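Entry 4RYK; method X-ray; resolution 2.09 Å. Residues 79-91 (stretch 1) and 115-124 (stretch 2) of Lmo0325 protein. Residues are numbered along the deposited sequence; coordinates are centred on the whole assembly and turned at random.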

# COMPACT_ATOMS: atom_id res chain seq x y z
N ASP A 79 -5.80 12.73 4.52
CA ASP A 79 -6.33 13.96 5.12
C ASP A 79 -7.39 13.67 6.20
O ASP A 79 -7.26 14.04 7.36
CB ASP A 79 -6.96 14.79 3.97
CG ASP A 79 -7.20 16.27 4.30
OD1 ASP A 79 -6.65 16.84 5.30
OD2 ASP A 79 -7.97 16.86 3.49
N ASP A 80 -8.42 12.96 5.76
CA ASP A 80 -9.62 12.68 6.55
C ASP A 80 -9.34 11.39 7.29
O ASP A 80 -9.15 10.35 6.71
CB ASP A 80 -10.80 12.60 5.58
CG ASP A 80 -12.08 12.07 6.20
OD1 ASP A 80 -12.13 11.70 7.38
OD2 ASP A 80 -13.07 12.03 5.45
N SER A 81 -9.24 11.46 8.60
CA SER A 81 -8.83 10.31 9.38
C SER A 81 -10.04 9.60 10.00
O SER A 81 -9.88 8.77 10.93
CB SER A 81 -7.88 10.81 10.47
OG SER A 81 -8.54 11.84 11.20
N PHE A 82 -11.26 9.88 9.51
CA PHE A 82 -12.43 9.25 10.11
C PHE A 82 -12.24 7.75 10.24
O PHE A 82 -12.42 7.21 11.33
CB PHE A 82 -13.73 9.52 9.34
CG PHE A 82 -14.91 8.79 9.91
CD1 PHE A 82 -15.59 9.31 10.98
CD2 PHE A 82 -15.32 7.56 9.38
CE1 PHE A 82 -16.68 8.62 11.53
CE2 PHE A 82 -16.38 6.88 9.92
CZ PHE A 82 -17.08 7.41 11.00
N TRP A 83 -11.92 7.06 9.15
CA TRP A 83 -11.97 5.58 9.19
C TRP A 83 -10.83 5.00 10.06
O TRP A 83 -11.03 4.04 10.79
CB TRP A 83 -11.97 4.96 7.79
CG TRP A 83 -13.30 5.17 7.10
CD1 TRP A 83 -13.57 6.03 6.10
CD2 TRP A 83 -14.53 4.55 7.45
NE1 TRP A 83 -14.92 5.94 5.76
CE2 TRP A 83 -15.51 5.05 6.60
CE3 TRP A 83 -14.89 3.60 8.41
CZ2 TRP A 83 -16.84 4.66 6.69
CZ3 TRP A 83 -16.20 3.20 8.49
CH2 TRP A 83 -17.16 3.72 7.64
N ILE A 84 -9.66 5.61 9.96
CA ILE A 84 -8.54 5.24 10.84
C ILE A 84 -8.96 5.39 12.31
O ILE A 84 -8.80 4.47 13.12
CB ILE A 84 -7.35 6.17 10.60
CG1 ILE A 84 -6.72 5.88 9.23
CG2 ILE A 84 -6.32 6.03 11.72
CD1 ILE A 84 -5.98 7.08 8.63
N ASP A 85 -9.51 6.55 12.65
CA ASP A 85 -9.90 6.82 14.05
C ASP A 85 -10.97 5.87 14.48
O ASP A 85 -10.93 5.35 15.58
CB ASP A 85 -10.44 8.23 14.22
CG ASP A 85 -9.40 9.28 13.91
OD1 ASP A 85 -8.22 8.94 13.99
OD2 ASP A 85 -9.78 10.43 13.58
N PHE A 86 -11.95 5.65 13.61
CA PHE A 86 -13.09 4.84 14.00
C PHE A 86 -12.70 3.40 14.27
O PHE A 86 -13.19 2.73 15.19
CB PHE A 86 -14.17 4.88 12.91
CG PHE A 86 -15.36 4.03 13.21
CD1 PHE A 86 -16.21 4.34 14.28
CD2 PHE A 86 -15.61 2.89 12.47
CE1 PHE A 86 -17.31 3.56 14.58
CE2 PHE A 86 -16.71 2.10 12.75
CZ PHE A 86 -17.57 2.44 13.80
N VAL A 87 -11.83 2.89 13.41
CA VAL A 87 -11.35 1.53 13.53
C VAL A 87 -10.55 1.35 14.82
O VAL A 87 -10.73 0.39 15.57
CB VAL A 87 -10.46 1.23 12.30
CG1 VAL A 87 -9.64 -0.04 12.48
CG2 VAL A 87 -11.35 1.14 11.06
N GLU A 88 -9.67 2.30 15.09
CA GLU A 88 -8.93 2.26 16.34
C GLU A 88 -9.86 2.29 17.56
O GLU A 88 -9.72 1.48 18.46
CB GLU A 88 -7.97 3.41 16.40
CG GLU A 88 -7.30 3.49 17.73
CD GLU A 88 -6.03 4.29 17.65
OE1 GLU A 88 -5.99 5.18 16.77
OE2 GLU A 88 -5.10 4.01 18.43
N LEU A 89 -10.82 3.20 17.59
CA LEU A 89 -11.76 3.26 18.70
C LEU A 89 -12.61 2.00 18.82
O LEU A 89 -12.78 1.46 19.91
CB LEU A 89 -12.65 4.48 18.53
CG LEU A 89 -11.96 5.84 18.58
CD1 LEU A 89 -12.83 6.94 18.03
CD2 LEU A 89 -11.59 6.14 20.01
N SER A 90 -13.18 1.55 17.70
CA SER A 90 -13.96 0.30 17.68
C SER A 90 -13.17 -0.84 18.26
O SER A 90 -13.64 -1.58 19.12
CB SER A 90 -14.34 -0.09 16.24
OG SER A 90 -15.47 0.65 15.89
N GLY A 91 -11.96 -0.98 17.72
CA GLY A 91 -11.05 -2.04 18.10
C GLY A 91 -10.79 -2.15 19.59
O GLY A 91 -10.78 -3.25 20.11
N VAL A 115 -24.34 9.62 7.29
CA VAL A 115 -24.08 8.17 7.32
C VAL A 115 -22.97 7.87 8.29
O VAL A 115 -23.07 6.94 9.05
CB VAL A 115 -23.72 7.61 5.97
CG1 VAL A 115 -23.55 6.11 6.03
CG2 VAL A 115 -24.84 7.90 5.06
N ARG A 116 -21.92 8.66 8.28
CA ARG A 116 -20.82 8.42 9.22
C ARG A 116 -21.29 8.60 10.63
O ARG A 116 -20.95 7.81 11.51
CB ARG A 116 -19.65 9.33 8.91
CG ARG A 116 -18.92 8.87 7.66
CD ARG A 116 -17.73 9.76 7.36
NE ARG A 116 -16.90 9.32 6.22
CZ ARG A 116 -15.72 9.87 5.96
NH1 ARG A 116 -15.26 10.85 6.74
NH2 ARG A 116 -14.99 9.48 4.92
N LYS A 117 -22.10 9.62 10.85
CA LYS A 117 -22.68 9.82 12.20
C LYS A 117 -23.57 8.67 12.61
O LYS A 117 -23.53 8.24 13.76
CB LYS A 117 -23.46 11.10 12.28
CG LYS A 117 -22.54 12.30 12.20
CD LYS A 117 -23.24 13.60 12.53
CE LYS A 117 -24.11 14.10 11.41
NZ LYS A 117 -23.97 15.59 11.32
N ALA A 118 -24.34 8.15 11.66
CA ALA A 118 -25.22 7.01 11.99
C ALA A 118 -24.37 5.81 12.39
O ALA A 118 -24.69 5.07 13.31
CB ALA A 118 -26.15 6.69 10.82
N ILE A 119 -23.25 5.62 11.72
CA ILE A 119 -22.39 4.48 12.05
C ILE A 119 -21.87 4.59 13.48
O ILE A 119 -21.93 3.64 14.28
CB ILE A 119 -21.25 4.33 11.01
CG1 ILE A 119 -21.83 3.65 9.75
CG2 ILE A 119 -20.11 3.49 11.53
CD1 ILE A 119 -20.98 3.86 8.55
N LEU A 120 -21.40 5.76 13.81
CA LEU A 120 -20.91 6.02 15.11
C LEU A 120 -22.00 5.84 16.18
O LEU A 120 -21.77 5.24 17.22
CB LEU A 120 -20.37 7.44 15.16
CG LEU A 120 -18.91 7.71 14.85
CD1 LEU A 120 -18.70 9.21 14.77
CD2 LEU A 120 -18.01 7.15 15.93
N HIS A 121 -23.18 6.42 15.95
CA HIS A 121 -24.26 6.27 16.89
C HIS A 121 -24.56 4.82 17.12
O HIS A 121 -24.70 4.42 18.26
CB HIS A 121 -25.54 6.91 16.38
CG HIS A 121 -25.66 8.35 16.72
ND1 HIS A 121 -25.57 9.35 15.78
CD2 HIS A 121 -25.89 8.96 17.91
CE1 HIS A 121 -25.74 10.52 16.36
NE2 HIS A 121 -25.94 10.31 17.65
N THR A 122 -24.68 4.03 16.05
CA THR A 122 -25.04 2.63 16.25
C THR A 122 -23.97 1.92 17.04
O THR A 122 -24.29 1.04 17.85
CB THR A 122 -25.29 1.83 14.96
OG1 THR A 122 -24.09 1.74 14.17
CG2 THR A 122 -26.36 2.47 14.13
N ARG A 123 -22.72 2.28 16.80
CA ARG A 123 -21.61 1.62 17.47
C ARG A 123 -21.61 2.01 18.94
O ARG A 123 -21.36 1.18 19.81
CB ARG A 123 -20.28 1.98 16.76
CG ARG A 123 -19.03 1.30 17.26
CD ARG A 123 -19.13 -0.20 17.34
NE ARG A 123 -19.07 -0.83 16.04
CZ ARG A 123 -18.07 -1.61 15.63
NH1 ARG A 123 -17.03 -1.90 16.41
NH2 ARG A 123 -18.13 -2.14 14.42
N ILE A 124 -21.94 3.25 19.23
CA ILE A 124 -22.05 3.64 20.66
C ILE A 124 -23.24 2.95 21.38
O ILE A 124 -23.08 2.47 22.49
CB ILE A 124 -22.12 5.17 20.83
CG1 ILE A 124 -20.80 5.82 20.40
CG2 ILE A 124 -22.50 5.55 22.26
CD1 ILE A 124 -20.96 7.25 19.89

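Two helices, 82-91 and 115-124, run nearly parallel, their N-to-C directions 6° apart and their axes no closer than 11.8 Å. That spacing leaves room for large side chains, and aromatic rings from the first stretch occupy it together with Ile119, Leu120 and Arg116 from the second.

The charged contact sits at the N-terminal end. Arg116, extended through chi2 and chi3, reaches Asp80 in the loop before the first helix and forms a salt bridge, with NH1 2.8 Å from Asp80 OD2. Asp80 OD2 lies near the guanidinium plane, where the N-H bonds point; two weak hydrogen bonds, NH1 to OD1 and NH2 to OD2, complete the pairing. The same carboxylate is held from its own side: Phe82 N donates to Asp80 OD1 at 2.9 Å, so one acidic residue serves both the backbone at the helix start and the neighbouring helix.

Arg116 also contributes its aliphatic portion. Its CD stands 3.9 Å from the centroid of the Phe82 ring, 14° off the normal, a CH-pi contact over the face, while Phe82 CD2 lies over one face of the guanidinium. A long side chain thus packs along its length and still delivers its charge to Asp80.

The apolar packing follows the helical repeat. Phe82 and Phe86, one turn apart and both t at chi1, point toward the second helix. Leu120 touches both: its CD1 is 3.9 Å from Phe82 CE1, at the ring edge, and its CD2 is 3.7 Å from Phe86 CD1. Ile119 likewise meets two rings, with CG2 3.6 Å from Phe86 CZ and CD1 3.9 Å from Trp83 CH2.

At the far end, Arg123 bends, with chi2 and chi3 both p, and lays a guanidinium face over Phe86 CZ. Ser90 OG comes within 3.0 Å of Arg123 NH1, but the angle is too poor for a hydrogen bond: proximity alone does not make one.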